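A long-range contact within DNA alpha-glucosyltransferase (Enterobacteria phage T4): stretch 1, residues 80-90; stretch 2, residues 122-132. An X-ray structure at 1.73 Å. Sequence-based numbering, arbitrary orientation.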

ATOM      1  N   ILE A  80      -9.584 -12.508  -9.830  1.00 19.05           N
ATOM      2  CA  ILE A  80      -8.371 -11.831  -9.409  1.00 18.93           C
ATOM      3  C   ILE A  80      -8.031 -12.212  -7.979  1.00 18.15           C
ATOM      4  O   ILE A  80      -8.773 -11.906  -7.051  1.00 21.14           O
ATOM      5  N   ILE A  81      -6.908 -12.898  -7.810  1.00 17.44           N
ATOM      6  CA  ILE A  81      -6.474 -13.326  -6.492  1.00 17.16           C
ATOM      7  C   ILE A  81      -5.373 -12.397  -5.993  1.00 16.90           C
ATOM      8  O   ILE A  81      -4.250 -12.410  -6.506  1.00 18.79           O
ATOM      9  N   ASN A  82      -5.706 -11.586  -4.996  1.00 16.65           N
ATOM     10  CA  ASN A  82      -4.755 -10.628  -4.448  1.00 16.42           C
ATOM     11  C   ASN A  82      -3.994 -11.091  -3.212  1.00 17.05           C
ATOM     12  O   ASN A  82      -3.056 -10.427  -2.777  1.00 17.16           O
ATOM     13  N   SER A  83      -4.391 -12.224  -2.646  1.00 17.29           N
ATOM     14  CA  SER A  83      -3.703 -12.761  -1.479  1.00 17.29           C
ATOM     15  C   SER A  83      -4.075 -14.224  -1.278  1.00 18.06           C
ATOM     16  O   SER A  83      -5.128 -14.672  -1.733  1.00 19.76           O
ATOM     17  N   VAL A  84      -3.201 -14.963  -0.605  1.00 19.52           N
ATOM     18  CA  VAL A  84      -3.433 -16.380  -0.339  1.00 21.39           C
ATOM     19  C   VAL A  84      -3.389 -16.624   1.170  1.00 21.76           C
ATOM     20  O   VAL A  84      -2.925 -15.774   1.928  1.00 21.44           O
ATOM     21  N   PRO A  85      -3.874 -17.790   1.628  1.00 22.80           N
ATOM     22  CA  PRO A  85      -3.876 -18.111   3.060  1.00 23.59           C
ATOM     23  C   PRO A  85      -2.521 -17.953   3.752  1.00 24.83           C
ATOM     24  O   PRO A  85      -1.477 -18.231   3.164  1.00 25.56           O
ATOM     25  N   ALA A  86      -2.549 -17.508   5.006  1.00 26.63           N
ATOM     26  CA  ALA A  86      -1.333 -17.322   5.790  1.00 27.73           C
ATOM     27  C   ALA A  86      -0.875 -18.660   6.367  1.00 29.22           C
ATOM     28  O   ALA A  86      -1.663 -19.599   6.480  1.00 28.93           O
ATOM     29  N   THR A  87       0.398 -18.738   6.740  1.00 31.01           N
ATOM     30  CA  THR A  87       0.962 -19.968   7.288  1.00 33.53           C
ATOM     31  C   THR A  87       0.351 -20.414   8.617  1.00 34.68           C
ATOM     32  O   THR A  87       0.635 -21.515   9.088  1.00 36.08           O
ATOM     33  N   SER A  88      -0.494 -19.578   9.212  1.00 35.84           N
ATOM     34  CA  SER A  88      -1.101 -19.917  10.499  1.00 36.20           C
ATOM     35  C   SER A  88      -2.508 -20.512  10.433  1.00 36.21           C
ATOM     36  O   SER A  88      -3.096 -20.829  11.468  1.00 37.00           O
ATOM     37  N   VAL A  89      -3.053 -20.668   9.233  1.00 34.37           N
ATOM     38  CA  VAL A  89      -4.396 -21.221   9.101  1.00 34.61           C
ATOM     39  C   VAL A  89      -4.416 -22.731   9.329  1.00 35.49           C
ATOM     40  O   VAL A  89      -3.400 -23.406   9.171  1.00 35.39           O
ATOM     41  N   GLN A  90      -5.577 -23.254   9.707  1.00 36.51           N
ATOM     42  CA  GLN A  90      -5.720 -24.685   9.939  1.00 37.91           C
ATOM     43  C   GLN A  90      -5.731 -25.411   8.599  1.00 37.01           C
ATOM     44  O   GLN A  90      -6.066 -24.826   7.569  1.00 35.63           O
ATOM     45  N   LEU A 122       6.761 -12.993   1.707  1.00 28.55           N
ATOM     46  CA  LEU A 122       6.384 -13.972   0.697  1.00 27.28           C
ATOM     47  C   LEU A 122       6.299 -15.414   1.184  1.00 27.87           C
ATOM     48  O   LEU A 122       5.437 -16.169   0.733  1.00 25.66           O
ATOM     49  N   ARG A 123       7.193 -15.807   2.089  1.00 29.97           N
ATOM     50  CA  ARG A 123       7.173 -17.177   2.593  1.00 31.10           C
ATOM     51  C   ARG A 123       6.126 -17.402   3.680  1.00 32.39           C
ATOM     52  O   ARG A 123       5.884 -18.539   4.088  1.00 32.98           O
ATOM     53  N   ARG A 124       5.508 -16.323   4.151  1.00 32.34           N
ATOM     54  CA  ARG A 124       4.469 -16.435   5.170  1.00 33.15           C
ATOM     55  C   ARG A 124       3.158 -16.815   4.488  1.00 31.49           C
ATOM     56  O   ARG A 124       2.083 -16.712   5.079  1.00 32.78           O
ATOM     57  N   ASN A 125       3.261 -17.252   3.237  1.00 29.69           N
ATOM     58  CA  ASN A 125       2.099 -17.648   2.449  1.00 27.58           C
ATOM     59  C   ASN A 125       2.011 -19.158   2.291  1.00 26.94           C
ATOM     60  O   ASN A 125       3.011 -19.864   2.395  1.00 28.17           O
ATOM     61  N   LEU A 126       0.801 -19.639   2.028  1.00 26.84           N
ATOM     62  CA  LEU A 126       0.561 -21.057   1.799  1.00 26.44           C
ATOM     63  C   LEU A 126      -0.205 -21.169   0.489  1.00 25.86           C
ATOM     64  O   LEU A 126      -1.158 -20.423   0.258  1.00 25.45           O
ATOM     65  N   GLY A 127       0.222 -22.089  -0.371  1.00 24.88           N
ATOM     66  CA  GLY A 127      -0.453 -22.279  -1.641  1.00 24.85           C
ATOM     67  C   GLY A 127      -0.160 -21.231  -2.700  1.00 24.60           C
ATOM     68  O   GLY A 127      -0.883 -21.135  -3.691  1.00 24.41           O
ATOM     69  N   LEU A 128       0.892 -20.444  -2.509  1.00 24.31           N
ATOM     70  CA  LEU A 128       1.235 -19.422  -3.493  1.00 24.43           C
ATOM     71  C   LEU A 128       1.715 -20.068  -4.793  1.00 25.48           C
ATOM     72  O   LEU A 128       1.398 -19.595  -5.885  1.00 25.35           O
ATOM     73  N   GLU A 129       2.477 -21.152  -4.670  1.00 25.50           N
ATOM     74  CA  GLU A 129       2.985 -21.850  -5.845  1.00 25.71           C
ATOM     75  C   GLU A 129       1.839 -22.371  -6.700  1.00 24.95           C
ATOM     76  O   GLU A 129       1.840 -22.203  -7.918  1.00 23.40           O
ATOM     77  N   GLU A 130       0.861 -23.003  -6.057  1.00 25.34           N
ATOM     78  CA  GLU A 130      -0.289 -23.546  -6.768  1.00 26.37           C
ATOM     79  C   GLU A 130      -1.095 -22.429  -7.413  1.00 26.03           C
ATOM     80  O   GLU A 130      -1.668 -22.596  -8.489  1.00 25.27           O
ATOM     81  N   THR A 131      -1.130 -21.284  -6.744  1.00 25.16           N
ATOM     82  CA  THR A 131      -1.858 -20.131  -7.247  1.00 23.12           C
ATOM     83  C   THR A 131      -1.173 -19.617  -8.508  1.00 23.43           C
ATOM     84  O   THR A 131      -1.827 -19.314  -9.511  1.00 23.18           O
ATOM     85  N   VAL A 132       0.150 -19.524  -8.449  1.00 23.72           N
ATOM     86  CA  VAL A 132       0.941 -19.050  -9.576  1.00 23.94           C
ATOM     87  C   VAL A 132       0.818 -19.978 -10.785  1.00 24.21           C
ATOM     88  O   VAL A 132       0.742 -19.517 -11.923  1.00 24.08           O
TER

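Packing of residues 80-90 against 122-132 in DNA alpha-glucosyltransferase, burying 501 Å² in all. Backbone polar contacts set the register: Ala86 and Asn125 form a single beta bridge, with Leu126 N donating to Pro85 O (2.9 Å) and Thr87 N to Arg124 O (3.1 Å). Arg124 O also receives a CA-H...O contact from Ala86 CA (3.5 Å), so Ala86 lies close against the opposing backbone although its CB points away.

Side-chain packing extends from this bridge in two clusters, one at Val84 and one at Leu126. Val84 (m) points toward stretch 2 and packs against the start of the helix with CG1: it lies 4.2 Å from Leu128 CD1 (Leu128 t, p) and 3.5 Å from Thr131 OG1, while CG2 approaches Leu126 O at 3.5 Å. Earlier in stretch 1, Ile81 (m, t) also points toward stretch 2 and brings CD1 to 4.1 Å from Thr131 CG2. Leu126 (m, t) points toward the turn from Ala86 to Val89; its CD1 meets Ala86 O at 3.3 Å, Thr87 CA at 3.6 Å and CG2 of Val89 (m) at 3.9 Å. Thr87 (p) lies sideways, its CG2 4.0 Å from Leu126 CG and 3.6 Å from Arg123 O.

Among side-chain polar groups, Thr131 (m) donates from OG1 to Gly127 O (2.6 Å), turning its hydroxyl back to the helix start while CG2 remains available to Ile81.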

ATOM      1  CB  ILE A  80      -8.528 -10.303  -9.513  1.00 19.65           C
ATOM      2  CG1 ILE A  80      -8.888  -9.924 -10.952  1.00 19.65           C
ATOM      3  CG2 ILE A  80      -7.230  -9.616  -9.089  1.00 18.32           C
ATOM      4  CD1 ILE A  80      -9.155  -8.449 -11.158  1.00 17.71           C
ATOM      5  CB  ILE A  81      -5.964 -14.774  -6.537  1.00 17.22           C
ATOM      6  CG1 ILE A  81      -7.052 -15.674  -7.133  1.00 19.93           C
ATOM      7  CG2 ILE A  81      -5.600 -15.242  -5.135  1.00 16.12           C
ATOM      8  CD1 ILE A  81      -6.680 -17.147  -7.194  1.00 21.26           C
ATOM      9  CB  ASN A  82      -5.459  -9.299  -4.163  1.00 15.70           C
ATOM     10  CG  ASN A  82      -5.823  -8.556  -5.433  1.00 16.25           C
ATOM     11  OD1 ASN A  82      -5.030  -8.492  -6.370  1.00 17.61           O
ATOM     12  ND2 ASN A  82      -7.017  -7.981  -5.466  1.00 15.94           N
ATOM     13  CB  SER A  83      -4.050 -11.956  -0.219  1.00 16.76           C
ATOM     14  OG  SER A  83      -5.429 -12.038   0.093  1.00 17.57           O
ATOM     15  CB  VAL A  84      -2.370 -17.261  -1.044  1.00 20.79           C
ATOM     16  CG1 VAL A  84      -2.367 -16.969  -2.544  1.00 22.49           C
ATOM     17  CG2 VAL A  84      -0.989 -17.012  -0.442  1.00 22.57           C
ATOM     18  CB  PRO A  85      -4.368 -19.558   3.085  1.00 24.26           C
ATOM     19  CG  PRO A  85      -5.277 -19.620   1.894  1.00 21.92           C
ATOM     20  CD  PRO A  85      -4.474 -18.887   0.847  1.00 22.84           C
ATOM     21  CB  ALA A  86      -1.584 -16.326   6.915  1.00 27.41           C
ATOM     22  CB  THR A  87       2.485 -19.836   7.485  1.00 33.11           C
ATOM     23  OG1 THR A  87       2.764 -18.686   8.291  1.00 35.19           O
ATOM     24  CG2 THR A  87       3.188 -19.695   6.144  1.00 33.82           C
ATOM     25  CB  SER A  88      -1.123 -18.680  11.401  1.00 37.33           C
ATOM     26  OG  SER A  88      -1.896 -17.641  10.824  1.00 38.82           O
ATOM     27  CB  VAL A  89      -4.988 -20.937   7.705  1.00 34.45           C
ATOM     28  CG1 VAL A  89      -5.019 -19.438   7.451  1.00 33.51           C
ATOM     29  CG2 VAL A  89      -4.173 -21.652   6.640  1.00 32.91           C
ATOM     30  CB  GLN A  90      -7.016 -24.984  10.698  1.00 40.94           C
ATOM     31  CG  GLN A  90      -7.041 -24.467  12.128  1.00 45.40           C
ATOM     32  CD  GLN A  90      -8.262 -24.946  12.898  1.00 49.21           C
ATOM     33  OE1 GLN A  90      -8.472 -26.150  13.063  1.00 51.31           O
ATOM     34  NE2 GLN A  90      -9.071 -24.005  13.372  1.00 50.98           N
ATOM     35  CB  LEU A 122       7.346 -13.889  -0.491  1.00 25.78           C
ATOM     36  CG  LEU A 122       7.335 -12.549  -1.234  1.00 24.41           C
ATOM     37  CD1 LEU A 122       8.379 -12.556  -2.336  1.00 23.55           C
ATOM     38  CD2 LEU A 122       5.949 -12.304  -1.812  1.00 22.11           C
ATOM     39  CB  ARG A 123       8.558 -17.590   3.105  1.00 31.01           C
ATOM     40  CG  ARG A 123       9.592 -17.738   2.001  1.00 31.36           C
ATOM     41  CD  ARG A 123      10.728 -18.667   2.409  1.00 32.16           C
ATOM     42  NE  ARG A 123      11.667 -18.882   1.310  1.00 30.21           N
ATOM     43  CZ  ARG A 123      12.786 -18.187   1.131  1.00 29.51           C
ATOM     44  NH1 ARG A 123      13.572 -18.452   0.097  1.00 28.64           N
ATOM     45  NH2 ARG A 123      13.131 -17.242   1.997  1.00 27.94           N
ATOM     46  CB  ARG A 124       4.284 -15.110   5.911  1.00 35.51           C
ATOM     47  CG  ARG A 124       5.440 -14.704   6.803  1.00 39.84           C
ATOM     48  CD  ARG A 124       5.117 -13.396   7.515  1.00 44.02           C
ATOM     49  NE  ARG A 124       6.166 -12.975   8.440  1.00 47.38           N
ATOM     50  CZ  ARG A 124       6.576 -13.690   9.482  1.00 48.54           C
ATOM     51  NH1 ARG A 124       7.535 -13.225  10.270  1.00 48.12           N
ATOM     52  NH2 ARG A 124       6.030 -14.872   9.736  1.00 50.27           N
ATOM     53  CB  ASN A 125       2.170 -17.043   1.044  1.00 26.09           C
ATOM     54  CG  ASN A 125       2.013 -15.543   1.043  1.00 24.38           C
ATOM     55  OD1 ASN A 125       2.880 -14.819   0.556  1.00 27.40           O
ATOM     56  ND2 ASN A 125       0.899 -15.066   1.575  1.00 22.14           N
ATOM     57  CB  LEU A 126      -0.270 -21.670   2.931  1.00 27.61           C
ATOM     58  CG  LEU A 126       0.409 -21.900   4.284  1.00 28.61           C
ATOM     59  CD1 LEU A 126      -0.596 -22.495   5.260  1.00 28.18           C
ATOM     60  CD2 LEU A 126       1.596 -22.834   4.116  1.00 28.54           C
ATOM     61  CB  LEU A 128       2.325 -18.493  -2.952  1.00 22.40           C
ATOM     62  CG  LEU A 128       2.709 -17.337  -3.885  1.00 22.55           C
ATOM     63  CD1 LEU A 128       1.468 -16.525  -4.236  1.00 20.62           C
ATOM     64  CD2 LEU A 128       3.750 -16.459  -3.210  1.00 22.43           C
ATOM     65  CB  GLU A 129       3.892 -23.019  -5.437  1.00 27.86           C
ATOM     66  CG  GLU A 129       4.458 -23.779  -6.633  1.00 31.52           C
ATOM     67  CD  GLU A 129       5.384 -24.922  -6.246  1.00 34.34           C
ATOM     68  OE1 GLU A 129       5.941 -25.560  -7.164  1.00 36.19           O
ATOM     69  OE2 GLU A 129       5.557 -25.184  -5.036  1.00 37.08           O
ATOM     70  CB  GLU A 130      -1.181 -24.346  -5.814  1.00 28.74           C
ATOM     71  CG  GLU A 130      -0.566 -25.660  -5.354  1.00 30.76           C
ATOM     72  CD  GLU A 130       0.267 -25.528  -4.094  1.00 33.41           C
ATOM     73  OE1 GLU A 130       0.863 -24.455  -3.864  1.00 32.09           O
ATOM     74  OE2 GLU A 130       0.335 -26.515  -3.334  1.00 34.45           O
ATOM     75  CB  THR A 131      -1.890 -19.009  -6.191  1.00 23.73           C
ATOM     76  OG1 THR A 131      -2.482 -19.510  -4.985  1.00 22.81           O
ATOM     77  CG2 THR A 131      -2.700 -17.820  -6.696  1.00 21.18           C
ATOM     78  CB  VAL A 132       2.434 -18.922  -9.186  1.00 24.88           C
ATOM     79  CG1 VAL A 132       3.281 -18.629 -10.417  1.00 23.67           C
ATOM     80  CG2 VAL A 132       2.601 -17.809  -8.157  1.00 24.96           C
TER